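Local coordinates for 3-methylaspartate ammonia-lyase (Citrobacter amalonaticus, PDB 1KKO), which catalyses the reversible, magnesium-dependent anti elimination of ammonia from L-threo-3-methylaspartate to give mesaconate, at residues Val305-Cys310 / Met327-Thr332. Residues are numbered along the deposited sequence; the frame is centred on the assembly and turned at random.
Sequences VADEWC and MVQIKT. With SO4 (sulfate ion), chain C.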
loop_
_atom_site.group_PDB
_atom_site.type_symbol
_atom_site.label_atom_id
_atom_site.label_comp_id
_atom_site.label_asym_id
_atom_site.label_seq_id
_atom_site.Cartn_x
_atom_site.Cartn_y
_atom_site.Cartn_z
ATOM N N VAL A 305 7.444 13.907 22.001
ATOM C CA VAL A 305 6.389 12.928 21.836
ATOM C C VAL A 305 6.740 11.640 22.579
ATOM O O VAL A 305 7.809 11.064 22.362
ATOM C CB VAL A 305 6.206 12.579 20.344
ATOM C CG1 VAL A 305 4.971 11.703 20.150
ATOM C CG2 VAL A 305 6.113 13.829 19.500
ATOM N N ALA A 306 5.838 11.172 23.436
ATOM C CA ALA A 306 6.000 9.890 24.104
ATOM C C ALA A 306 5.636 8.773 23.152
ATOM O O ALA A 306 4.759 8.908 22.307
ATOM C CB ALA A 306 5.143 9.816 25.320
ATOM N N ASP A 307 6.297 7.642 23.310
ATOM C CA ASP A 307 6.009 6.476 22.484
ATOM C C ASP A 307 6.313 5.216 23.294
ATOM O O ASP A 307 5.397 4.544 23.767
ATOM C CB ASP A 307 6.827 6.555 21.203
ATOM C CG ASP A 307 6.658 5.355 20.317
ATOM O OD1 ASP A 307 5.637 4.643 20.408
ATOM O OD2 ASP A 307 7.523 5.057 19.468
ATOM N N GLU A 308 7.596 4.910 23.470
ATOM C CA GLU A 308 7.998 3.739 24.244
ATOM C C GLU A 308 7.367 3.762 25.642
ATOM O O GLU A 308 7.386 4.781 26.329
ATOM C CB GLU A 308 9.524 3.684 24.397
ATOM C CG GLU A 308 10.347 3.726 23.115
ATOM C CD GLU A 308 10.736 5.132 22.662
ATOM O OE1 GLU A 308 10.041 6.115 23.015
ATOM O OE2 GLU A 308 11.754 5.250 21.938
ATOM N N TRP A 309 6.831 2.613 26.040
ATOM C CA TRP A 309 6.211 2.369 27.347
ATOM C C TRP A 309 4.837 3.008 27.486
ATOM O O TRP A 309 4.225 2.918 28.552
ATOM C CB TRP A 309 7.142 2.759 28.503
ATOM C CG TRP A 309 8.430 2.014 28.360
ATOM C CD1 TRP A 309 9.616 2.518 27.942
ATOM C CD2 TRP A 309 8.629 0.607 28.525
ATOM N NE1 TRP A 309 10.561 1.522 27.877
ATOM C CE2 TRP A 309 9.976 0.337 28.231
ATOM C CE3 TRP A 309 7.811 -0.445 28.925
ATOM C CZ2 TRP A 309 10.512 -0.944 28.297
ATOM C CZ3 TRP A 309 8.354 -1.719 29.004
ATOM C CH2 TRP A 309 9.687 -1.949 28.692
ATOM N N CYS A 310 4.338 3.615 26.405
ATOM C CA CYS A 310 3.012 4.218 26.389
ATOM C C CYS A 310 2.195 3.414 25.389
ATOM O O CYS A 310 2.057 3.803 24.240
ATOM C CB CYS A 310 3.112 5.680 25.996
ATOM S SG CYS A 310 1.551 6.547 26.171
HETATM N N MSE A 327 2.911 15.582 23.325
HETATM C CA MSE A 327 2.148 14.722 22.436
HETATM C C MSE A 327 2.459 13.286 22.791
HETATM O O MSE A 327 3.564 12.987 23.235
HETATM C CB MSE A 327 2.574 15.000 20.995
HETATM C CG MSE A 327 1.913 14.137 19.944
HETATM SE SE MSE A 327 2.532 14.586 18.153
HETATM C CE MSE A 327 1.139 15.820 17.675
ATOM N N VAL A 328 1.478 12.404 22.623
ATOM C CA VAL A 328 1.681 10.979 22.834
ATOM C C VAL A 328 1.306 10.202 21.580
ATOM O O VAL A 328 0.282 10.488 20.964
ATOM C CB VAL A 328 0.831 10.417 23.996
ATOM C CG1 VAL A 328 1.325 10.920 25.333
ATOM C CG2 VAL A 328 -0.607 10.744 23.827
ATOM N N GLN A 329 2.133 9.231 21.201
ATOM C CA GLN A 329 1.754 8.318 20.116
ATOM C C GLN A 329 0.835 7.218 20.656
ATOM O O GLN A 329 1.267 6.356 21.428
ATOM C CB GLN A 329 2.931 7.654 19.380
ATOM C CG GLN A 329 2.310 6.809 18.236
ATOM C CD GLN A 329 3.226 6.020 17.324
ATOM O OE1 GLN A 329 2.737 5.129 16.609
ATOM N NE2 GLN A 329 4.523 6.305 17.344
ATOM N N ILE A 330 -0.429 7.288 20.244
ATOM C CA ILE A 330 -1.436 6.272 20.498
ATOM C C ILE A 330 -1.192 5.261 19.368
ATOM O O ILE A 330 -1.617 5.456 18.229
ATOM C CB ILE A 330 -2.819 6.946 20.442
ATOM C CG1 ILE A 330 -2.920 8.037 21.526
ATOM C CG2 ILE A 330 -3.955 5.942 20.580
ATOM C CD1 ILE A 330 -4.152 8.907 21.403
ATOM N N LYS A 331 -0.415 4.232 19.672
ATOM C CA LYS A 331 0.052 3.295 18.643
ATOM C C LYS A 331 -1.036 2.248 18.490
ATOM O O LYS A 331 -1.089 1.246 19.203
ATOM C CB LYS A 331 1.393 2.696 19.014
ATOM C CG LYS A 331 2.019 1.950 17.857
ATOM C CD LYS A 331 3.459 1.559 18.124
ATOM C CE LYS A 331 4.247 1.330 16.842
ATOM N NZ LYS A 331 4.686 2.602 16.239
ATOM N N THR A 332 -1.912 2.498 17.529
ATOM C CA THR A 332 -3.220 1.866 17.525
ATOM C C THR A 332 -3.299 0.359 17.780
ATOM O O THR A 332 -4.108 -0.039 18.584
ATOM C CB THR A 332 -4.046 2.271 16.285
ATOM O OG1 THR A 332 -3.405 1.831 15.080
ATOM C CG2 THR A 332 -4.207 3.795 16.176
HETATM S S SO4 C . 6.467 1.198 13.255
HETATM O O1 SO4 C . 5.777 0.006 13.808
HETATM O O2 SO4 C . 7.921 0.787 13.266
HETATM O O3 SO4 C . 6.016 1.464 11.894
HETATM O O4 SO4 C . 6.321 2.418 14.085
HETATM O O HOH W 1 6.350 3.050 18.270
HETATM O O HOH W 2 7.513 5.132 16.847
HETATM O O HOH W 3 -0.098 3.495 22.402
#
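Ala306 and Gln329 join adjacent parallel strands of the TIM barrel: Gln329 N donates to Ala306 O at 2.9 Å, nearly straight (173° at the hydrogen), while Ala306 N donates to Met327 O. Helix 313-321 connects the two strands in a beta-alpha-beta unit. Val305 CG2 lies 3.9 Å from the selenium of Met327, here selenomethionine; on the opposite face of the sheet, where Ala306 also touches Phe319 of that helix, Ala306 CB meets Val328 CG1.

Gln329 carries the contact into the active site. Gln329 CB sits 3.7 Å from Ala306 O; CG, anti to the backbone N (chi1 -177°), continues an extended chain beside Asp307. Gln329 CD comes within 4.1 Å of Asp307 OD1, the amide and carboxylate planes only 20° apart. Gln329 NE2 hydrogen-bonds to Glu273 and, at a long 3.3 Å, to a water that also contacts Asp307 OD2. OE1 accepts from Lys331 NZ and Gly359 N.

Lys331 NZ reaches Asp307 OD2 through a second water and binds a sulfate, probably from the crystallisation liquor. Gln329, a substrate ligand, thus bonds directly to the proton acceptor Lys331 and magnesium ligand Glu273, and to magnesium ligand Asp307 through water; the sulfate, also held by Gln172, Thr360 and Cys361, probably marks an anion-binding part of the pocket.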